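Side-chain contacts in TRAP dicarboxylate transporter, DctP subunit (PDB 4N91), which binds D-glucuronate, in both its alpha and beta forms, as the periplasmic-type solute-binding component of a TRAP transporter, probably delivering the sugar acid for uptake: residues 261-264 with 265-268; 53-56 with 57-61; 253-256 with 257-260; 246-249 with 250-254. All coordinates share one frame; numbering follows the deposited sequence.

Contact 1: residues 261-264 with 265-268; sequences VFDE and GFKV
Gly265 N donates to Val261 O at 2.9 Å, and Phe266 N to Phe262 O over the same length, the first two of four successive i to i+4 bonds that run from Val261 to Val268. Phe262 O shows how one helical carbonyl can serve two purposes: besides accepting from the backbone, it lies over one face of the Phe266 ring, 3.3 Å from Phe266 CG and displaced toward the rim. The ring is brought there because its CG stands beside its own backbone N (chi1 -64°), folding the phenyl group back along the preceding turn. Asp263 OD1 skirts the same ring, 3.9 Å from Phe266 CD2, with carboxylate and ring planes 36° apart; its salt bridge, however, is to Arg259 NE one turn earlier. Apolar contact between the two phenylalanines is looser, Phe262 CB lying 4.3 Å from Phe266 CZ. On another side of the helix, Val268 CG2 rests 3.5 Å from Glu264 O. Phe262 makes edge-to-face contacts with Trp250 and Tyr64, while the ring of Phe266 meets that of Phe52 with nearly parallel planes, so this early part of helix 256-290 is packed between helix 248-253 and helix 44-60.

Contact 2: residues 53-56 with 57-61; sequences EEYV and EDKLG
Glu53 and Glu57 meet one turn apart on helix 44-60, the helical crossover of the beta-alpha-beta unit formed with strands 31-36 and 64-69. The pair illustrates how different first torsions bring side chains one turn apart together. In Glu53, CG is trans to the backbone N (chi1 171°), which sends its extended chain toward the following turn; Glu57 places CG beside its N (chi1 -68°) and reaches back. Their carboxylates converge with planes 64° apart, leaving Glu53 OE2 3.5 Å from Glu57 OE2. Water 1 bridges the pair, 2.7 Å from Glu57 OE1 and 3.1 Å from Glu53 OE2, though with other acceptors nearby it may not donate to both. Asp65 adds another acid beside Glu57 OE2, and the cluster probably raises an apparent pKa; the water and Ile66 N, which donates to Glu57 OE2, ease the repulsion in part. Glu54 and Asp58 lie side by side, with Glu54 CG 3.6 Å from Asp58 OD2. On another flank Lys59 CG lies over one face of the Tyr55 ring, and bends at chi2, off a staggered value, and chi3 carry the chain toward the hydroxyl, Lys59 NZ 3.7 Å from Tyr55 OH. Tyr55 OH probably hydrogen-bonds to Glu264 OE1 of helix 256-290, with which Lys59 forms a weak, long ion pair. Val56 O takes two backbone donors, Leu60 N at 2.9 Å and, weakly, Lys59 N at 3.1 Å.

Contact 3: residues 253-256 with 257-260; sequences GLPE and EDRK
An exceptionally short separation, 2.4 Å between Glu256 OE2 and Lys260 NZ, marks the salt bridge across this first helical turn. The value is below the usual range for such a pair, so its exact length is doubtful. The two chains lie alongside each other and point the same way, both extended beyond CG. Their first torsions differ: Glu256 carries CG trans to its N (chi1 176°), whereas that of Lys260 stands beside the N, allowing the lysine methylenes to run back past Glu256 O, with Lys260 CG 3.4 Å from it. Glu257, bent at chi2, adds a second carboxylate to the network through a long contact of 3.8 Å between its OE2 and Lys260 NZ. The ammonium group thus faces both acids, one closely and one at long range, and probably offsets part of their repulsion.

Pro255 takes the N-cap position, and Pro255 O receives Arg259 N at 2.9 Å in a nearly straight bond of 167°, the first i to i+4 bond of the helix. The Pro255 ring meets Asp258 through CG and CD, both 3.8 Å from Asp258 OD2; that carboxylate is held by Tyr64 OH and Lys63. Leu254 crosses Arg259 at about a right angle, its CB 4.1 Å from Arg259 CB. Beyond this, the arginine turns away to Asp263 and Glu252, while water 2, in the guanidinium plane, joins Arg259 NH1 to Leu254 O. Glu256, Glu257 and Asp258 place acidic groups in the first turn, which suits the positive end of the helix dipole, and Glu256-Lys260 is an i to i+4 salt bridge at the start of helix 256-290.

Contact 4: residues 246-249 with 250-254; sequences ANYS and WLEGL
Trp250 meets Asn247 at the N-cap of helix 248-253: its backbone N donates to Asn247 OD1 at 2.9 Å, with an N-H...O angle of 157°. The side chain of Asn247 curls over the helix start because CG is trans to the backbone N (chi1 177°), and its ND2 is held by Thr84 O. The indole presents its edge to the strand end, Trp250 CZ3 lying 4.1 Å from Ala246 CB. Leu251 follows with a backbone bond from its N to Asn247 O, and its CD2 reaches to 4.3 Å from Ala246 CB, so the alanine touches both large side chains. Glu252 donates its N to Tyr248 O, while its bent chain brings CG to 3.3 Å from Tyr248 CE1, an oblique approach with ring and carboxylate planes 46° apart; the acid itself pairs with Arg259. Gly253 N gives a weak bond to Ser249 O, 3.0 Å long. Chemically, then, Asn247 serves the turn twice, through OD1 and through its main-chain carbonyl, and this double acceptance, with ND2 tied to Thr84, probably helps fix the turn from strand 242-247 into the helix.

How the contacts relate
Along the chain the order is contact 2, contact 4, contact 3, contact 1. Contact 2 lies on helix 44-60; the other three follow strand 242-247 through helix 248-253 into helix 256-290, with contacts 3 and 4 sharing Gly253 and Leu254. Centres of contacts 3 and 4 are about 9 Å apart and those of contacts 1 and 2 about 10 Å apart, whereas contacts 2 and 4 are separated by about 18 Å and do not touch. Contacts 1 and 3 each touch all the others. Helix 44-60, helix 248-253 and the start of helix 256-290 thus pack together beside the five-stranded sheet that includes strands 31-36 and 242-247, away from the glucuronate pocket.

Contact 1: residues 261-264 with 265-268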
loop_
_atom_site.group_PDB
_atom_site.type_symbol
_atom_site.label_atom_id
_atom_site.label_comp_id
_atom_site.label_asym_id
_atom_site.label_seq_id
_atom_site.Cartn_x
_atom_site.Cartn_y
_atom_site.Cartn_z
ATOM N N VAL A 261 -25.049 4.507 -2.638
ATOM C CA VAL A 261 -24.758 3.154 -3.092
ATOM C C VAL A 261 -23.258 2.982 -3.319
ATOM O O VAL A 261 -22.672 1.982 -2.900
ATOM C CB VAL A 261 -25.542 2.789 -4.356
ATOM C CG1 VAL A 261 -25.061 1.461 -4.909
ATOM C CG2 VAL A 261 -27.063 2.761 -4.049
ATOM N N PHE A 262 -22.621 3.943 -3.978
ATOM C CA PHE A 262 -21.169 3.846 -4.137
ATOM C C PHE A 262 -20.453 3.795 -2.798
ATOM O O PHE A 262 -19.495 3.022 -2.642
ATOM C CB PHE A 262 -20.617 4.983 -5.002
ATOM C CG PHE A 262 -20.709 4.707 -6.457
ATOM C CD1 PHE A 262 -19.672 4.093 -7.118
ATOM C CD2 PHE A 262 -21.847 5.041 -7.170
ATOM C CE1 PHE A 262 -19.761 3.841 -8.461
ATOM C CE2 PHE A 262 -21.934 4.780 -8.512
ATOM C CZ PHE A 262 -20.905 4.171 -9.152
ATOM N N ASP A 263 -20.902 4.590 -1.833
ATOM C CA ASP A 263 -20.265 4.609 -0.519
ATOM C C ASP A 263 -20.390 3.236 0.164
ATOM O O ASP A 263 -19.434 2.731 0.752
ATOM C CB ASP A 263 -20.860 5.715 0.366
ATOM C CG ASP A 263 -20.438 7.123 -0.072
ATOM O OD1 ASP A 263 -19.588 7.258 -0.972
ATOM O OD2 ASP A 263 -20.964 8.106 0.493
ATOM N N GLU A 264 -21.570 2.637 0.074
ATOM C CA GLU A 264 -21.798 1.301 0.619
ATOM C C GLU A 264 -20.885 0.314 -0.094
ATOM O O GLU A 264 -20.288 -0.580 0.527
ATOM C CB GLU A 264 -23.265 0.894 0.444
ATOM C CG GLU A 264 -24.252 1.647 1.319
ATOM C CD GLU A 264 -25.724 1.425 0.907
ATOM O OE1 GLU A 264 -25.994 1.134 -0.285
ATOM O OE2 GLU A 264 -26.618 1.544 1.780
ATOM N N GLY A 265 -20.746 0.494 -1.406
ATOM C CA GLY A 265 -19.847 -0.341 -2.178
ATOM C C GLY A 265 -18.408 -0.256 -1.727
ATOM O O GLY A 265 -17.709 -1.259 -1.725
ATOM N N PHE A 266 -17.945 0.947 -1.378
ATOM C CA PHE A 266 -16.578 1.107 -0.906
ATOM C C PHE A 266 -16.372 0.349 0.409
ATOM O O PHE A 266 -15.284 -0.164 0.676
ATOM C CB PHE A 266 -16.260 2.589 -0.696
ATOM C CG PHE A 266 -16.283 3.424 -1.951
ATOM C CD1 PHE A 266 -15.826 2.933 -3.160
ATOM C CD2 PHE A 266 -16.766 4.730 -1.901
ATOM C CE1 PHE A 266 -15.838 3.730 -4.308
ATOM C CE2 PHE A 266 -16.775 5.520 -3.044
ATOM C CZ PHE A 266 -16.342 5.014 -4.237
ATOM N N LYS A 267 -17.402 0.302 1.252
ATOM C CA LYS A 267 -17.325 -0.428 2.503
ATOM C C LYS A 267 -17.241 -1.914 2.217
ATOM O O LYS A 267 -16.472 -2.641 2.834
ATOM C CB LYS A 267 -18.536 -0.140 3.376
ATOM C CG LYS A 267 -18.405 -0.743 4.752
ATOM C CD LYS A 267 -19.649 -0.453 5.615
ATOM C CE LYS A 267 -20.019 1.030 5.631
ATOM N NZ LYS A 267 -21.283 1.260 6.403
ATOM N N VAL A 268 -18.041 -2.377 1.272
ATOM C CA VAL A 268 -17.973 -3.787 0.862
ATOM C C VAL A 268 -16.589 -4.138 0.322
ATOM O O VAL A 268 -16.039 -5.202 0.629
ATOM C CB VAL A 268 -19.056 -4.117 -0.207
ATOM C CG1 VAL A 268 -18.833 -5.506 -0.802
ATOM C CG2 VAL A 268 -20.430 -4.036 0.429
#

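Contact 2: residues 53-56 with 57-61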
loop_
_atom_site.group_PDB
_atom_site.type_symbol
_atom_site.label_atom_id
_atom_site.label_comp_id
_atom_site.label_asym_id
_atom_site.label_seq_id
_atom_site.Cartn_x
_atom_site.Cartn_y
_atom_site.Cartn_z
ATOM N N GLU A 53 -18.066 -4.051 -7.704
ATOM C CA GLU A 53 -18.778 -3.986 -8.968
ATOM C C GLU A 53 -20.128 -4.674 -8.859
ATOM O O GLU A 53 -21.158 -4.145 -9.291
ATOM C CB GLU A 53 -17.960 -4.636 -10.069
ATOM C CG GLU A 53 -18.709 -4.812 -11.371
ATOM C CD GLU A 53 -17.829 -5.354 -12.463
ATOM O OE1 GLU A 53 -16.614 -5.490 -12.221
ATOM O OE2 GLU A 53 -18.349 -5.641 -13.564
ATOM N N GLU A 54 -20.134 -5.863 -8.273
ATOM C CA GLU A 54 -21.370 -6.611 -8.168
ATOM C C GLU A 54 -22.370 -5.892 -7.247
ATOM O O GLU A 54 -23.574 -5.815 -7.536
ATOM C CB GLU A 54 -21.081 -8.011 -7.650
ATOM C CG GLU A 54 -22.329 -8.903 -7.655
ATOM C CD GLU A 54 -22.049 -10.303 -7.157
ATOM O OE1 GLU A 54 -20.900 -10.552 -6.726
ATOM O OE2 GLU A 54 -22.974 -11.150 -7.194
ATOM N N TYR A 55 -21.881 -5.362 -6.135
ATOM C CA TYR A 55 -22.749 -4.658 -5.210
ATOM C C TYR A 55 -23.423 -3.482 -5.903
ATOM O O TYR A 55 -24.647 -3.319 -5.830
ATOM C CB TYR A 55 -21.991 -4.168 -3.978
ATOM C CG TYR A 55 -22.889 -3.405 -3.043
ATOM C CD1 TYR A 55 -23.684 -4.078 -2.118
ATOM C CD2 TYR A 55 -22.979 -2.024 -3.097
ATOM C CE1 TYR A 55 -24.523 -3.389 -1.272
ATOM C CE2 TYR A 55 -23.823 -1.324 -2.255
ATOM C CZ TYR A 55 -24.595 -2.015 -1.344
ATOM O OH TYR A 55 -25.450 -1.328 -0.507
ATOM N N VAL A 56 -22.629 -2.648 -6.564
ATOM C CA VAL A 56 -23.167 -1.425 -7.139
ATOM C C VAL A 56 -24.088 -1.739 -8.310
ATOM O O VAL A 56 -25.167 -1.166 -8.425
ATOM C CB VAL A 56 -22.043 -0.463 -7.580
ATOM C CG1 VAL A 56 -22.626 0.707 -8.350
ATOM C CG2 VAL A 56 -21.263 0.015 -6.373
ATOM N N GLU A 57 -23.673 -2.652 -9.178
ATOM C CA GLU A 57 -24.470 -2.977 -10.348
ATOM C C GLU A 57 -25.783 -3.663 -9.976
ATOM O O GLU A 57 -26.781 -3.516 -10.678
ATOM C CB GLU A 57 -23.652 -3.832 -11.322
ATOM C CG GLU A 57 -22.508 -3.052 -11.950
ATOM C CD GLU A 57 -21.794 -3.815 -13.043
ATOM O OE1 GLU A 57 -22.151 -4.987 -13.305
ATOM O OE2 GLU A 57 -20.862 -3.230 -13.642
ATOM N N ASP A 58 -25.791 -4.399 -8.870
ATOM C CA ASP A 58 -27.026 -5.017 -8.400
ATOM C C ASP A 58 -28.050 -3.960 -8.004
ATOM O O ASP A 58 -29.254 -4.173 -8.173
ATOM C CB ASP A 58 -26.766 -5.944 -7.215
ATOM C CG ASP A 58 -26.208 -7.300 -7.632
ATOM O OD1 ASP A 58 -26.227 -7.621 -8.841
ATOM O OD2 ASP A 58 -25.756 -8.052 -6.740
ATOM N N LYS A 59 -27.598 -2.830 -7.469
ATOM C CA LYS A 59 -28.536 -1.795 -7.029
ATOM C C LYS A 59 -28.856 -0.793 -8.140
ATOM O O LYS A 59 -29.947 -0.226 -8.173
ATOM C CB LYS A 59 -28.005 -1.034 -5.808
ATOM C CG LYS A 59 -27.503 -1.919 -4.664
ATOM C CD LYS A 59 -28.308 -1.752 -3.386
ATOM C CE LYS A 59 -28.276 -0.307 -2.890
ATOM N NZ LYS A 59 -28.808 -0.118 -1.502
ATOM N N LEU A 60 -27.904 -0.589 -9.041
ATOM C CA LEU A 60 -27.933 0.498 -10.011
ATOM C C LEU A 60 -27.364 0.063 -11.375
ATOM O O LEU A 60 -26.773 0.877 -12.094
ATOM C CB LEU A 60 -27.049 1.625 -9.487
ATOM C CG LEU A 60 -27.606 2.819 -8.724
ATOM C CD1 LEU A 60 -28.712 2.469 -7.772
ATOM C CD2 LEU A 60 -26.443 3.455 -7.990
ATOM N N GLY A 61 -27.512 -1.209 -11.732
ATOM C CA GLY A 61 -26.864 -1.733 -12.929
ATOM C C GLY A 61 -27.428 -1.220 -14.245
ATOM O O GLY A 61 -26.734 -1.207 -15.269
HETATM O O HOH W 1 -20.761 -5.821 -15.438
#

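Contact 3: residues 253-256 with 257-260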
loop_
_atom_site.group_PDB
_atom_site.type_symbol
_atom_site.label_atom_id
_atom_site.label_comp_id
_atom_site.label_asym_id
_atom_site.label_seq_id
_atom_site.Cartn_x
_atom_site.Cartn_y
_atom_site.Cartn_z
ATOM N N GLY A 253 -20.201 14.797 -7.892
ATOM C CA GLY A 253 -21.214 14.969 -8.915
ATOM C C GLY A 253 -22.322 13.935 -8.875
ATOM O O GLY A 253 -23.380 14.133 -9.468
ATOM N N LEU A 254 -22.102 12.818 -8.188
ATOM C CA LEU A 254 -23.132 11.791 -8.111
ATOM C C LEU A 254 -24.399 12.298 -7.418
ATOM O O LEU A 254 -24.329 12.984 -6.392
ATOM C CB LEU A 254 -22.630 10.562 -7.362
ATOM C CG LEU A 254 -21.465 9.824 -8.014
ATOM C CD1 LEU A 254 -21.026 8.714 -7.096
ATOM C CD2 LEU A 254 -21.866 9.255 -9.358
ATOM N N PRO A 255 -25.560 11.940 -7.960
ATOM C CA PRO A 255 -26.808 12.200 -7.232
ATOM C C PRO A 255 -26.783 11.538 -5.859
ATOM O O PRO A 255 -26.099 10.516 -5.697
ATOM C CB PRO A 255 -27.866 11.525 -8.105
ATOM C CG PRO A 255 -27.288 11.484 -9.447
ATOM C CD PRO A 255 -25.807 11.276 -9.250
ATOM N N GLU A 256 -27.542 12.080 -4.908
ATOM C CA GLU A 256 -27.508 11.630 -3.520
ATOM C C GLU A 256 -27.639 10.122 -3.393
ATOM O O GLU A 256 -26.885 9.487 -2.657
ATOM C CB GLU A 256 -28.647 12.276 -2.710
ATOM C CG GLU A 256 -28.728 11.760 -1.263
ATOM C CD GLU A 256 -30.014 12.160 -0.541
ATOM O OE1 GLU A 256 -30.933 12.709 -1.188
ATOM O OE2 GLU A 256 -30.106 11.912 0.684
ATOM N N GLU A 257 -28.618 9.559 -4.092
ATOM C CA GLU A 257 -28.960 8.161 -3.912
ATOM C C GLU A 257 -27.884 7.286 -4.516
ATOM O O GLU A 257 -27.570 6.227 -3.979
ATOM C CB GLU A 257 -30.313 7.843 -4.535
ATOM C CG GLU A 257 -31.483 8.223 -3.634
ATOM C CD GLU A 257 -31.516 7.401 -2.345
ATOM O OE1 GLU A 257 -31.614 6.155 -2.434
ATOM O OE2 GLU A 257 -31.431 8.000 -1.247
ATOM N N ASP A 258 -27.316 7.735 -5.627
ATOM C CA ASP A 258 -26.222 7.003 -6.251
ATOM C C ASP A 258 -24.976 7.022 -5.366
ATOM O O ASP A 258 -24.292 6.005 -5.214
ATOM C CB ASP A 258 -25.892 7.594 -7.612
ATOM C CG ASP A 258 -27.014 7.431 -8.603
ATOM O OD1 ASP A 258 -28.118 7.043 -8.183
ATOM O OD2 ASP A 258 -26.794 7.692 -9.802
ATOM N N ARG A 259 -24.672 8.184 -4.803
ATOM C CA ARG A 259 -23.526 8.344 -3.914
ATOM C C ARG A 259 -23.648 7.398 -2.728
ATOM O O ARG A 259 -22.663 6.820 -2.285
ATOM C CB ARG A 259 -23.426 9.780 -3.405
ATOM C CG ARG A 259 -22.307 10.014 -2.401
ATOM C CD ARG A 259 -20.942 9.736 -3.025
ATOM N NE ARG A 259 -19.851 9.900 -2.067
ATOM C CZ ARG A 259 -19.316 11.071 -1.727
ATOM N NH1 ARG A 259 -19.755 12.199 -2.274
ATOM N NH2 ARG A 259 -18.324 11.109 -0.844
ATOM N N LYS A 260 -24.856 7.242 -2.206
ATOM C CA LYS A 260 -25.043 6.359 -1.064
ATOM C C LYS A 260 -24.682 4.917 -1.429
ATOM O O LYS A 260 -24.042 4.203 -0.651
ATOM C CB LYS A 260 -26.470 6.467 -0.528
ATOM C CG LYS A 260 -26.656 7.749 0.258
ATOM C CD LYS A 260 -28.109 8.034 0.546
ATOM C CE LYS A 260 -28.241 9.143 1.567
ATOM N NZ LYS A 260 -29.616 9.700 1.561
HETATM O O HOH W 2 -22.200 12.900 -4.188
#

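Contact 4: residues 246-249 with 250-254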
loop_
_atom_site.group_PDB
_atom_site.type_symbol
_atom_site.label_atom_id
_atom_site.label_comp_id
_atom_site.label_asym_id
_atom_site.label_seq_id
_atom_site.Cartn_x
_atom_site.Cartn_y
_atom_site.Cartn_z
ATOM N N ALA A 246 -10.791 8.223 -5.494
ATOM C CA ALA A 246 -11.782 8.525 -6.515
ATOM C C ALA A 246 -11.624 9.964 -7.010
ATOM O O ALA A 246 -11.259 10.861 -6.244
ATOM C CB ALA A 246 -13.178 8.314 -5.947
ATOM N N ASN A 247 -11.858 10.168 -8.302
ATOM C CA ASN A 247 -11.881 11.509 -8.872
ATOM C C ASN A 247 -12.905 12.343 -8.133
ATOM O O ASN A 247 -14.063 11.937 -7.981
ATOM C CB ASN A 247 -12.198 11.486 -10.362
ATOM C CG ASN A 247 -12.297 12.890 -10.949
ATOM O OD1 ASN A 247 -13.391 13.444 -11.074
ATOM N ND2 ASN A 247 -11.157 13.497 -11.236
ATOM N N TYR A 248 -12.467 13.499 -7.659
ATOM C CA TYR A 248 -13.277 14.291 -6.726
ATOM C C TYR A 248 -14.530 14.894 -7.399
ATOM O O TYR A 248 -15.645 14.787 -6.866
ATOM C CB TYR A 248 -12.422 15.368 -6.090
ATOM C CG TYR A 248 -13.170 16.171 -5.053
ATOM C CD1 TYR A 248 -13.763 15.546 -3.971
ATOM C CD2 TYR A 248 -13.283 17.543 -5.161
ATOM C CE1 TYR A 248 -14.462 16.269 -3.014
ATOM C CE2 TYR A 248 -13.988 18.275 -4.202
ATOM C CZ TYR A 248 -14.559 17.627 -3.131
ATOM O OH TYR A 248 -15.261 18.338 -2.167
ATOM N N SER A 249 -14.349 15.480 -8.581
ATOM C CA SER A 249 -15.491 16.043 -9.318
ATOM C C SER A 249 -16.522 14.983 -9.635
ATOM O O SER A 249 -17.736 15.197 -9.487
ATOM C CB SER A 249 -15.017 16.718 -10.614
ATOM O OG SER A 249 -14.266 17.862 -10.307
ATOM N N TRP A 250 -16.040 13.816 -10.047
ATOM C CA TRP A 250 -16.931 12.710 -10.356
ATOM C C TRP A 250 -17.730 12.282 -9.134
ATOM O O TRP A 250 -18.957 12.141 -9.180
ATOM C CB TRP A 250 -16.156 11.506 -10.922
ATOM C CG TRP A 250 -17.036 10.324 -10.953
ATOM C CD1 TRP A 250 -18.093 10.113 -11.790
ATOM C CD2 TRP A 250 -16.978 9.182 -10.086
ATOM N NE1 TRP A 250 -18.689 8.925 -11.509
ATOM C CE2 TRP A 250 -18.030 8.326 -10.461
ATOM C CE3 TRP A 250 -16.147 8.808 -9.026
ATOM C CZ2 TRP A 250 -18.280 7.117 -9.812
ATOM C CZ3 TRP A 250 -16.387 7.595 -8.391
ATOM C CH2 TRP A 250 -17.444 6.772 -8.776
ATOM N N LEU A 251 -17.032 12.065 -8.026
ATOM C CA LEU A 251 -17.688 11.536 -6.844
ATOM C C LEU A 251 -18.735 12.538 -6.333
ATOM O O LEU A 251 -19.891 12.186 -6.070
ATOM C CB LEU A 251 -16.634 11.216 -5.769
ATOM C CG LEU A 251 -17.133 10.456 -4.542
ATOM C CD1 LEU A 251 -17.601 9.087 -4.933
ATOM C CD2 LEU A 251 -16.038 10.379 -3.511
ATOM N N GLU A 252 -18.348 13.795 -6.213
ATOM C CA GLU A 252 -19.268 14.796 -5.666
ATOM C C GLU A 252 -20.390 15.144 -6.630
ATOM O O GLU A 252 -21.410 15.707 -6.228
ATOM C CB GLU A 252 -18.508 16.046 -5.240
ATOM C CG GLU A 252 -17.554 15.788 -4.069
ATOM C CD GLU A 252 -18.209 15.005 -2.923
ATOM O OE1 GLU A 252 -19.388 15.271 -2.609
ATOM O OE2 GLU A 252 -17.541 14.116 -2.340
ATOM N N GLY A 253 -20.201 14.797 -7.892
ATOM C CA GLY A 253 -21.214 14.969 -8.915
ATOM C C GLY A 253 -22.322 13.935 -8.875
ATOM O O GLY A 253 -23.380 14.133 -9.468
ATOM N N LEU A 254 -22.102 12.818 -8.188
ATOM C CA LEU A 254 -23.132 11.791 -8.111
ATOM C C LEU A 254 -24.399 12.298 -7.418
ATOM O O LEU A 254 -24.329 12.984 -6.392
ATOM C CB LEU A 254 -22.630 10.562 -7.362
ATOM C CG LEU A 254 -21.465 9.824 -8.014
ATOM C CD1 LEU A 254 -21.026 8.714 -7.096
ATOM C CD2 LEU A 254 -21.866 9.255 -9.358
#